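Local coordinates for protein alkane monooxygenase (Geobacillus thermodenitrificans, PDB 3B9O) that belongs to the luciferase-like monooxygenase family of TIM-barrel flavoproteins and holds flavin mononucleotide in a pocket at one end of its barrel strands, at residues A[102-108]-A[131-137]; A[222-227]-A[240-245]. All coordinates share one frame; numbering follows the deposited sequence.

Interaction 1: A[102-108]-A[131-137]; sequences AVTFSTT and AWNVVTS. With FMN (flavin mononucleotide), chain C.
The hydroxyl of Ser-106 is gripped from two directions: its OG lies 2.8 Å from Ser-137 OG, and it accepts from the backbone N of Thr-108, closing an ST turn where strand 102-106 runs out. The strand pairs in parallel with 131-135 as the two strands of a beta-alpha-beta unit of the TIM barrel, joined through helix 112-125. On the face of Thr-104, Asn-133 and Val-135, the Asn-133 amide lies alongside the Thr-104 side chain and gives ND2-H to OG1 at 2.9 Å, almost dead straight (176°) and in the amide plane; the same OG1 also bonds to Leu-56 O of the preceding strand. Val-135 CG2 packs on Thr-104 CG2 (3.8 Å) and reaches the flavin ribityl chain, where Ser-137 N bonds FMN O3'. The other face carries Phe-105 and Trp-132, their rings set obliquely at 55°, with His-115 of the connecting helix meeting both. With CG anti to the backbone N (chi1 172°), the indole swings over the neighbouring strand; Trp-132 NE1 donates to Phe-105 O at 2.9 Å, and that oxygen lies in the plane of the indole.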
ATOM      1  N   ALA A 102      -3.344  -5.885  -0.381  1.00 12.12           N
ATOM      2  CA  ALA A 102      -2.949  -4.959   0.672  1.00 13.61           C
ATOM      3  C   ALA A 102      -3.901  -3.780   0.527  1.00 15.97           C
ATOM      4  O   ALA A 102      -3.992  -3.227  -0.535  1.00 18.68           O
ATOM      5  CB  ALA A 102      -1.504  -4.524   0.505  1.00 13.88           C
ATOM      6  N   VAL A 103      -4.587  -3.425   1.602  1.00 14.03           N
ATOM      7  CA  VAL A 103      -5.572  -2.367   1.633  1.00  9.22           C
ATOM      8  C   VAL A 103      -5.089  -1.271   2.561  1.00 15.79           C
ATOM      9  O   VAL A 103      -4.702  -1.515   3.723  1.00 13.20           O
ATOM     10  CB  VAL A 103      -7.017  -2.836   2.044  1.00 17.79           C
ATOM     11  CG1 VAL A 103      -7.632  -3.752   0.978  1.00 19.40           C
ATOM     12  CG2 VAL A 103      -7.074  -3.516   3.452  1.00 20.03           C
ATOM     13  N   THR A 104      -5.083  -0.068   2.019  1.00 15.12           N
ATOM     14  CA  THR A 104      -4.765   1.144   2.794  1.00 20.20           C
ATOM     15  C   THR A 104      -5.998   1.478   3.609  1.00 12.85           C
ATOM     16  O   THR A 104      -7.121   1.450   3.104  1.00 13.75           O
ATOM     17  CB  THR A 104      -4.372   2.349   1.880  1.00 18.67           C
ATOM     18  OG1 THR A 104      -3.160   2.037   1.187  1.00 17.48           O
ATOM     19  CG2 THR A 104      -4.191   3.679   2.685  1.00 18.87           C
ATOM     20  N   PHE A 105      -5.777   1.763   4.889  1.00 14.93           N
ATOM     21  CA  PHE A 105      -6.852   2.138   5.808  1.00 12.51           C
ATOM     22  C   PHE A 105      -6.238   2.966   6.951  1.00 21.20           C
ATOM     23  O   PHE A 105      -5.238   2.582   7.553  1.00 14.12           O
ATOM     24  CB  PHE A 105      -7.588   0.909   6.362  1.00 10.36           C
ATOM     25  CG  PHE A 105      -8.527   1.247   7.498  1.00 17.50           C
ATOM     26  CD1 PHE A 105      -8.092   1.144   8.827  1.00 12.63           C
ATOM     27  CD2 PHE A 105      -9.806   1.735   7.245  1.00 22.32           C
ATOM     28  CE1 PHE A 105      -8.948   1.476   9.887  1.00 22.32           C
ATOM     29  CE2 PHE A 105     -10.681   2.055   8.293  1.00 22.00           C
ATOM     30  CZ  PHE A 105     -10.240   1.929   9.623  1.00 17.40           C
ATOM     31  N   SER A 106      -6.834   4.123   7.200  1.00 16.11           N
ATOM     32  CA  SER A 106      -6.342   5.104   8.171  1.00 21.65           C
ATOM     33  C   SER A 106      -6.703   4.781   9.627  1.00 13.94           C
ATOM     34  O   SER A 106      -7.831   4.367   9.931  1.00 18.71           O
ATOM     35  CB  SER A 106      -6.942   6.475   7.808  1.00 17.28           C
ATOM     36  OG  SER A 106      -6.487   7.444   8.691  1.00 21.01           O
ATOM     37  N   THR A 107      -5.737   5.003  10.514  1.00 14.42           N
ATOM     38  CA  THR A 107      -5.910   4.920  11.972  1.00 17.21           C
ATOM     39  C   THR A 107      -6.625   6.153  12.613  1.00 19.95           C
ATOM     40  O   THR A 107      -6.928   6.166  13.815  1.00 19.35           O
ATOM     41  CB  THR A 107      -4.532   4.727  12.663  1.00 15.50           C
ATOM     42  OG1 THR A 107      -3.599   5.721  12.222  1.00 17.49           O
ATOM     43  CG2 THR A 107      -3.941   3.338  12.341  1.00  8.47           C
ATOM     44  N   THR A 108      -6.911   7.158  11.813  1.00 19.38           N
ATOM     45  CA  THR A 108      -7.214   8.476  12.369  1.00 26.91           C
ATOM     46  C   THR A 108      -8.705   8.659  12.689  1.00 42.39           C
ATOM     47  O   THR A 108      -9.028   9.383  13.639  1.00 21.84           O
ATOM     48  CB  THR A 108      -6.650   9.587  11.468  1.00 19.54           C
ATOM     49  OG1 THR A 108      -5.248   9.368  11.294  1.00 22.10           O
ATOM     50  CG2 THR A 108      -6.858  10.979  12.073  1.00 24.74           C
ATOM     51  N   ALA A 131      -3.446  -7.924   3.720  1.00 12.08           N
ATOM     52  CA  ALA A 131      -2.426  -7.064   4.279  1.00  9.30           C
ATOM     53  C   ALA A 131      -3.066  -5.709   4.509  1.00 14.93           C
ATOM     54  O   ALA A 131      -4.052  -5.357   3.847  1.00 12.27           O
ATOM     55  CB  ALA A 131      -1.249  -6.949   3.318  1.00  6.60           C
ATOM     56  N   TRP A 132      -2.530  -4.992   5.490  1.00 11.66           N
ATOM     57  CA  TRP A 132      -3.014  -3.676   5.829  1.00 12.96           C
ATOM     58  C   TRP A 132      -1.899  -2.653   5.738  1.00 15.77           C
ATOM     59  O   TRP A 132      -0.888  -2.732   6.455  1.00 14.50           O
ATOM     60  CB  TRP A 132      -3.678  -3.710   7.229  1.00 12.10           C
ATOM     61  CG  TRP A 132      -4.067  -2.372   7.801  1.00 13.02           C
ATOM     62  CD1 TRP A 132      -4.374  -1.210   7.108  1.00 10.62           C
ATOM     63  CD2 TRP A 132      -4.209  -2.058   9.203  1.00 15.51           C
ATOM     64  NE1 TRP A 132      -4.671  -0.190   8.018  1.00 14.43           N
ATOM     65  CE2 TRP A 132      -4.579  -0.676   9.297  1.00 17.97           C
ATOM     66  CE3 TRP A 132      -4.027  -2.801  10.387  1.00 13.03           C
ATOM     67  CZ2 TRP A 132      -4.789  -0.024  10.545  1.00 15.57           C
ATOM     68  CZ3 TRP A 132      -4.249  -2.165  11.621  1.00 15.84           C
ATOM     69  CH2 TRP A 132      -4.653  -0.797  11.682  1.00 13.27           C
ATOM     70  N   ASN A 133      -2.103  -1.689   4.847  1.00 15.56           N
ATOM     71  CA  ASN A 133      -1.244  -0.504   4.781  1.00 13.82           C
ATOM     72  C   ASN A 133      -1.714   0.558   5.774  1.00 14.83           C
ATOM     73  O   ASN A 133      -2.715   1.246   5.566  1.00 16.78           O
ATOM     74  CB  ASN A 133      -1.112   0.040   3.359  1.00 13.18           C
ATOM     75  CG  ASN A 133      -0.187   1.280   3.281  1.00 17.92           C
ATOM     76  OD1 ASN A 133       0.876   1.318   3.907  1.00 19.47           O
ATOM     77  ND2 ASN A 133      -0.595   2.285   2.523  1.00 15.60           N
ATOM     78  N   VAL A 134      -0.978   0.636   6.880  1.00 15.26           N
ATOM     79  CA  VAL A 134      -1.281   1.514   8.009  1.00 18.25           C
ATOM     80  C   VAL A 134      -0.843   2.918   7.664  1.00 18.34           C
ATOM     81  O   VAL A 134       0.313   3.166   7.366  1.00 16.48           O
ATOM     82  CB  VAL A 134      -0.569   1.074   9.293  1.00 22.46           C
ATOM     83  CG1 VAL A 134      -0.963   2.019  10.465  1.00 25.14           C
ATOM     84  CG2 VAL A 134      -0.941  -0.334   9.618  1.00 15.24           C
ATOM     85  N   VAL A 135      -1.805   3.826   7.712  1.00 18.07           N
ATOM     86  CA  VAL A 135      -1.631   5.191   7.267  1.00 22.72           C
ATOM     87  C   VAL A 135      -2.222   6.132   8.353  1.00 16.23           C
ATOM     88  O   VAL A 135      -3.058   5.696   9.146  1.00 21.72           O
ATOM     89  CB  VAL A 135      -2.350   5.289   5.885  1.00 33.47           C
ATOM     90  CG1 VAL A 135      -3.232   6.481   5.764  1.00 45.82           C
ATOM     91  CG2 VAL A 135      -1.351   5.079   4.744  1.00 19.77           C
ATOM     92  N   THR A 136      -1.749   7.380   8.412  1.00 19.63           N
ATOM     93  CA  THR A 136      -2.368   8.417   9.262  1.00 19.13           C
ATOM     94  C   THR A 136      -3.236   9.449   8.518  1.00 26.62           C
ATOM     95  O   THR A 136      -4.057  10.094   9.146  1.00 33.14           O
ATOM     96  CB  THR A 136      -1.332   9.234  10.081  1.00 24.08           C
ATOM     97  OG1 THR A 136      -0.293   9.669   9.206  1.00 25.92           O
ATOM     98  CG2 THR A 136      -0.712   8.389  11.200  1.00 19.23           C
ATOM     99  N   SER A 137      -3.063   9.671   7.218  1.00 26.52           N
ATOM    100  CA  SER A 137      -3.953  10.673   6.543  1.00 59.31           C
ATOM    101  C   SER A 137      -3.548  12.143   6.795  1.00 47.61           C
ATOM    102  O   SER A 137      -3.143  12.524   7.901  1.00 44.45           O
ATOM    103  CB  SER A 137      -5.425  10.522   6.972  1.00 30.54           C
ATOM    104  OG  SER A 137      -5.947   9.226   6.654  1.00 55.06           O
TER
HETATM  105  N1  FMN C 441      -1.499   8.409   2.340  1.00 55.89           N
HETATM  106  C2  FMN C 441      -2.801   8.067   2.204  1.00 87.73           C
HETATM  107  O2  FMN C 441      -3.656   8.683   2.906  1.00 53.32           O
HETATM  108  N3  FMN C 441      -3.127   7.072   1.315  1.00 53.06           N
HETATM  109  C4  FMN C 441      -2.170   6.422   0.580  1.00 58.29           C
HETATM  110  O4  FMN C 441      -2.490   5.513  -0.214  1.00 56.77           O
HETATM  111  C4A FMN C 441      -0.818   6.768   0.726  1.00 44.69           C
HETATM  112  N5  FMN C 441       0.189   6.157   0.030  1.00 53.21           N
HETATM  113  C5A FMN C 441       1.489   6.556   0.208  1.00 66.26           C
HETATM  114  C6  FMN C 441       2.550   5.959  -0.499  1.00 52.67           C
HETATM  115  C7  FMN C 441       3.880   6.374  -0.293  1.00 41.13           C
HETATM  116  C7M FMN C 441       5.032   5.745  -1.048  1.00 65.89           C
HETATM  117  C8  FMN C 441       4.156   7.379   0.622  1.00 62.37           C
HETATM  118  C8M FMN C 441       5.578   7.837   0.850  1.00 56.28           C
HETATM  119  C9  FMN C 441       3.111   7.986   1.330  1.00 40.44           C
HETATM  120  C9A FMN C 441       1.778   7.586   1.129  1.00 71.07           C
HETATM  121  N10 FMN C 441       0.768   8.178   1.818  1.00 83.50           N
HETATM  122  C10 FMN C 441      -0.511   7.794   1.628  1.00 70.05           C
HETATM  123  C1' FMN C 441       1.025   9.257   2.796  1.00 64.74           C
HETATM  124  C2' FMN C 441       1.069   8.668   4.216  1.00 60.62           C
HETATM  125  O2' FMN C 441       0.793   7.266   4.199  1.00 43.14           O
HETATM  126  C3' FMN C 441       0.120   9.319   5.236  1.00 60.97           C
HETATM  127  O3' FMN C 441      -1.224   9.488   4.734  1.00 46.02           O
HETATM  128  C4' FMN C 441       0.710  10.590   5.887  1.00 72.58           C
HETATM  129  O4' FMN C 441      -0.188  11.701   5.802  1.00 84.09           O
HETATM  130  C5' FMN C 441       2.066  11.030   5.326  1.00 65.18           C
HETATM  131  O5' FMN C 441       3.028  10.377   6.145  1.00 47.04           O
HETATM  132  P   FMN C 441       4.474  10.996   6.474  1.00 51.81           P
HETATM  133  O1P FMN C 441       4.217  12.477   6.694  1.00 71.81           O
HETATM  134  O2P FMN C 441       4.889  10.218   7.687  1.00 30.75           O
HETATM  135  O3P FMN C 441       5.317  10.785   5.230  1.00 63.87           O

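Interaction 2: A[222-227]-A[240-245]; sequences PVIYQA and HAECVF. With FMN (flavin mononucleotide), chain C.
Cys-243 and Tyr-225 form the tight part of this buried contact. Cys-243 CB sits over the centre of the phenol ring, 3.4 Å from the Tyr-225 ring centroid and 13° off the normal, a CH-pi contact; SG lies farther out over the same ring, 4.2 Å from its centroid, as a sulfur-aromatic contact. Phe-55 meets the tyrosine ring edge-to-face, and Tyr-225 OH bonds Tyr-412 OH and Asn-8 ND2. At the start of the pairing, Ile-224 O takes two donors, Glu-242 N and Cys-243 N, where the chain leaves helix 231-240 and enters the strand. The Glu-242 chain, extended beyond CG (chi2 177°), carries its carboxylate back across the start of the other strand, and OE2 receives Ile-224 N at 2.8 Å on its anti side while also forming a salt bridge to Arg-413; that second partner probably stabilises the buried charge. The opposite sheet face is packed as well: Gln-226 CB touches Ala-241 CB at 3.7 Å, the glutamine runs beside Val-244, and helix 231-240 lies against both. Packing between the strands is looser toward the cofactor, where Ala-227 CB and Phe-245 CB are 4.0 Å apart. There FMN C7M lies over the Phe-245 ring and FMN O2' donates to Ala-227 O (2.6 Å), the C-terminal strand ends forming the cofactor site as in other TIM-barrel flavoproteins.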
ATOM      1  N   PRO A 222      -3.118  -9.213   9.899  1.00 13.59           N
ATOM      2  CA  PRO A 222      -2.778  -9.063   8.448  1.00 12.33           C
ATOM      3  C   PRO A 222      -1.289  -8.680   8.304  1.00 14.10           C
ATOM      4  O   PRO A 222      -0.700  -8.112   9.243  1.00 11.85           O
ATOM      5  CB  PRO A 222      -3.651  -7.885   7.992  1.00 11.55           C
ATOM      6  CG  PRO A 222      -4.758  -7.798   8.985  1.00 19.82           C
ATOM      7  CD  PRO A 222      -4.151  -8.258  10.318  1.00 15.21           C
ATOM      8  N   VAL A 223      -0.680  -8.989   7.162  1.00 12.84           N
ATOM      9  CA  VAL A 223       0.651  -8.487   6.891  1.00  9.76           C
ATOM     10  C   VAL A 223       0.606  -6.976   7.030  1.00 14.11           C
ATOM     11  O   VAL A 223      -0.289  -6.304   6.455  1.00 12.41           O
ATOM     12  CB  VAL A 223       1.164  -8.911   5.501  1.00 12.69           C
ATOM     13  CG1 VAL A 223       2.464  -8.153   5.202  1.00 12.52           C
ATOM     14  CG2 VAL A 223       1.438 -10.415   5.514  1.00 16.83           C
ATOM     15  N   ILE A 224       1.535  -6.432   7.818  1.00 12.75           N
ATOM     16  CA  ILE A 224       1.522  -4.985   8.116  1.00  6.10           C
ATOM     17  C   ILE A 224       2.426  -4.176   7.191  1.00  9.78           C
ATOM     18  O   ILE A 224       3.644  -4.317   7.204  1.00 13.39           O
ATOM     19  CB  ILE A 224       1.937  -4.674   9.612  1.00 13.62           C
ATOM     20  CG1 ILE A 224       1.067  -5.468  10.613  1.00 14.65           C
ATOM     21  CG2 ILE A 224       1.899  -3.080   9.842  1.00 18.05           C
ATOM     22  CD1 ILE A 224      -0.456  -5.139  10.544  1.00 20.80           C
ATOM     23  N   TYR A 225       1.825  -3.366   6.338  1.00 12.97           N
ATOM     24  CA  TYR A 225       2.561  -2.401   5.530  1.00 10.57           C
ATOM     25  C   TYR A 225       2.502  -1.047   6.182  1.00 13.31           C
ATOM     26  O   TYR A 225       1.587  -0.776   6.977  1.00 13.80           O
ATOM     27  CB  TYR A 225       1.879  -2.240   4.153  1.00 11.83           C
ATOM     28  CG  TYR A 225       2.360  -3.209   3.113  1.00 18.04           C
ATOM     29  CD1 TYR A 225       3.263  -2.799   2.097  1.00 28.06           C
ATOM     30  CD2 TYR A 225       1.969  -4.558   3.167  1.00 15.48           C
ATOM     31  CE1 TYR A 225       3.735  -3.737   1.106  1.00 30.10           C
ATOM     32  CE2 TYR A 225       2.414  -5.484   2.211  1.00 13.12           C
ATOM     33  CZ  TYR A 225       3.283  -5.072   1.172  1.00 28.20           C
ATOM     34  OH  TYR A 225       3.692  -6.016   0.223  1.00 29.24           O
ATOM     35  N   GLN A 226       3.466  -0.203   5.829  1.00 13.23           N
ATOM     36  CA  GLN A 226       3.479   1.182   6.204  1.00 17.86           C
ATOM     37  C   GLN A 226       3.978   1.987   5.015  1.00 17.44           C
ATOM     38  O   GLN A 226       4.825   1.532   4.240  1.00 19.53           O
ATOM     39  CB  GLN A 226       4.323   1.438   7.475  1.00 14.57           C
ATOM     40  CG  GLN A 226       4.095   2.821   8.068  1.00 22.80           C
ATOM     41  CD  GLN A 226       5.026   3.880   7.481  1.00 34.63           C
ATOM     42  OE1 GLN A 226       4.784   5.084   7.648  1.00 27.82           O
ATOM     43  NE2 GLN A 226       6.102   3.440   6.777  1.00 24.13           N
ATOM     44  N   ALA A 227       3.408   3.178   4.872  1.00 17.30           N
ATOM     45  CA  ALA A 227       3.841   4.150   3.873  1.00 22.19           C
ATOM     46  C   ALA A 227       3.709   5.512   4.574  1.00 32.99           C
ATOM     47  O   ALA A 227       2.652   5.805   5.167  1.00 23.19           O
ATOM     48  CB  ALA A 227       2.938   4.068   2.631  1.00 18.33           C
ATOM     49  N   HIS A 240       6.719  -1.258  13.674  1.00 17.59           N
ATOM     50  CA  HIS A 240       5.571  -2.136  13.366  1.00 18.33           C
ATOM     51  C   HIS A 240       5.606  -2.854  12.030  1.00 15.25           C
ATOM     52  O   HIS A 240       5.083  -3.960  11.918  1.00 17.90           O
ATOM     53  CB  HIS A 240       4.294  -1.296  13.306  1.00 17.02           C
ATOM     54  CG  HIS A 240       3.920  -0.652  14.600  1.00 19.21           C
ATOM     55  ND1 HIS A 240       3.271  -1.330  15.614  1.00 17.98           N
ATOM     56  CD2 HIS A 240       4.050   0.629  15.021  1.00 16.95           C
ATOM     57  CE1 HIS A 240       3.035  -0.498  16.616  1.00 17.76           C
ATOM     58  NE2 HIS A 240       3.514   0.693  16.287  1.00 20.52           N
ATOM     59  N   ALA A 241       6.104  -2.184  10.996  1.00  9.91           N
ATOM     60  CA  ALA A 241       5.899  -2.661   9.622  1.00 13.97           C
ATOM     61  C   ALA A 241       6.689  -3.932   9.255  1.00 16.21           C
ATOM     62  O   ALA A 241       7.897  -4.064   9.556  1.00 13.61           O
ATOM     63  CB  ALA A 241       6.196  -1.546   8.621  1.00 11.93           C
ATOM     64  N   GLU A 242       5.996  -4.860   8.612  1.00 12.96           N
ATOM     65  CA  GLU A 242       6.664  -5.986   7.966  1.00 14.51           C
ATOM     66  C   GLU A 242       7.104  -5.631   6.530  1.00 14.32           C
ATOM     67  O   GLU A 242       8.087  -6.213   6.003  1.00 14.54           O
ATOM     68  CB  GLU A 242       5.737  -7.200   7.916  1.00 13.96           C
ATOM     69  CG  GLU A 242       5.166  -7.624   9.237  1.00 18.07           C
ATOM     70  CD  GLU A 242       4.225  -8.787   9.047  1.00 16.53           C
ATOM     71  OE1 GLU A 242       4.720  -9.937   8.936  1.00 19.41           O
ATOM     72  OE2 GLU A 242       2.996  -8.537   9.022  1.00 15.49           O
ATOM     73  N   CYS A 243       6.375  -4.717   5.889  1.00 11.83           N
ATOM     74  CA  CYS A 243       6.766  -4.212   4.584  1.00  9.96           C
ATOM     75  C   CYS A 243       6.625  -2.701   4.537  1.00 20.13           C
ATOM     76  O   CYS A 243       5.611  -2.155   4.995  1.00 17.80           O
ATOM     77  CB  CYS A 243       5.884  -4.826   3.476  1.00 17.51           C
ATOM     78  SG  CYS A 243       5.903  -6.636   3.455  1.00 20.41           S
ATOM     79  N   VAL A 244       7.624  -2.022   3.957  1.00 16.28           N
ATOM     80  CA  VAL A 244       7.626  -0.563   3.914  1.00 15.25           C
ATOM     81  C   VAL A 244       7.600  -0.107   2.470  1.00 13.55           C
ATOM     82  O   VAL A 244       8.373  -0.591   1.665  1.00 15.88           O
ATOM     83  CB  VAL A 244       8.852   0.039   4.682  1.00 16.49           C
ATOM     84  CG1 VAL A 244       8.751   1.547   4.770  1.00 18.88           C
ATOM     85  CG2 VAL A 244       8.972  -0.577   6.072  1.00 17.63           C
ATOM     86  N   PHE A 245       6.661   0.787   2.142  1.00 16.73           N
ATOM     87  CA  PHE A 245       6.568   1.387   0.806  1.00 17.68           C
ATOM     88  C   PHE A 245       7.289   2.758   0.904  1.00 17.05           C
ATOM     89  O   PHE A 245       6.764   3.717   1.459  1.00 22.55           O
ATOM     90  CB  PHE A 245       5.066   1.502   0.433  1.00 22.37           C
ATOM     91  CG  PHE A 245       4.764   2.066  -0.964  1.00 30.70           C
ATOM     92  CD1 PHE A 245       3.450   2.498  -1.255  1.00 16.20           C
ATOM     93  CD2 PHE A 245       5.749   2.199  -1.968  1.00 34.63           C
ATOM     94  CE1 PHE A 245       3.134   3.036  -2.537  1.00 25.58           C
ATOM     95  CE2 PHE A 245       5.432   2.730  -3.270  1.00 20.45           C
ATOM     96  CZ  PHE A 245       4.125   3.155  -3.532  1.00 28.16           C
TER
HETATM   97  N1  FMN C 441      -1.499   8.409   2.340  1.00 55.89           N
HETATM   98  C2  FMN C 441      -2.801   8.067   2.204  1.00 87.73           C
HETATM   99  O2  FMN C 441      -3.656   8.683   2.906  1.00 53.32           O
HETATM  100  N3  FMN C 441      -3.127   7.072   1.315  1.00 53.06           N
HETATM  101  C4  FMN C 441      -2.170   6.422   0.580  1.00 58.29           C
HETATM  102  O4  FMN C 441      -2.490   5.513  -0.214  1.00 56.77           O
HETATM  103  C4A FMN C 441      -0.818   6.768   0.726  1.00 44.69           C
HETATM  104  N5  FMN C 441       0.189   6.157   0.030  1.00 53.21           N
HETATM  105  C5A FMN C 441       1.489   6.556   0.208  1.00 66.26           C
HETATM  106  C6  FMN C 441       2.550   5.959  -0.499  1.00 52.67           C
HETATM  107  C7  FMN C 441       3.880   6.374  -0.293  1.00 41.13           C
HETATM  108  C7M FMN C 441       5.032   5.745  -1.048  1.00 65.89           C
HETATM  109  C8  FMN C 441       4.156   7.379   0.622  1.00 62.37           C
HETATM  110  C8M FMN C 441       5.578   7.837   0.850  1.00 56.28           C
HETATM  111  C9  FMN C 441       3.111   7.986   1.330  1.00 40.44           C
HETATM  112  C9A FMN C 441       1.778   7.586   1.129  1.00 71.07           C
HETATM  113  N10 FMN C 441       0.768   8.178   1.818  1.00 83.50           N
HETATM  114  C10 FMN C 441      -0.511   7.794   1.628  1.00 70.05           C
HETATM  115  C1' FMN C 441       1.025   9.257   2.796  1.00 64.74           C
HETATM  116  C2' FMN C 441       1.069   8.668   4.216  1.00 60.62           C
HETATM  117  O2' FMN C 441       0.793   7.266   4.199  1.00 43.14           O
HETATM  118  C3' FMN C 441       0.120   9.319   5.236  1.00 60.97           C
HETATM  119  O3' FMN C 441      -1.224   9.488   4.734  1.00 46.02           O
HETATM  120  C4' FMN C 441       0.710  10.590   5.887  1.00 72.58           C
HETATM  121  O4' FMN C 441      -0.188  11.701   5.802  1.00 84.09           O
HETATM  122  C5' FMN C 441       2.066  11.030   5.326  1.00 65.18           C
HETATM  123  O5' FMN C 441       3.028  10.377   6.145  1.00 47.04           O
HETATM  124  P   FMN C 441       4.474  10.996   6.474  1.00 51.81           P
HETATM  125  O1P FMN C 441       4.217  12.477   6.694  1.00 71.81           O
HETATM  126  O2P FMN C 441       4.889  10.218   7.687  1.00 30.75           O
HETATM  127  O3P FMN C 441       5.317  10.785   5.230  1.00 63.87           O

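From the N terminus, the chain lays down strands 6-12 and 53-57 before strand 100-106, then returns through helix 112-125 to strand 130-135, where interaction 1 closes a loop. It is complete before interaction 2 opens: after a long excursion including helix 154-174, strand 223-227 leads through helix 231-240 to strand 243-246, a shorter loop. The contacts therefore neither nest nor cross. Their centres are nevertheless 9 Å apart, because strands 130-135 and 223-227 are neighbours in the parallel barrel sheet; Trp-132 N and Val-223 O, at 2.8 Å, probably form a hydrogen bond between them. Four consecutive barrel strands are thus tied together, and both contacts reach the same FMN.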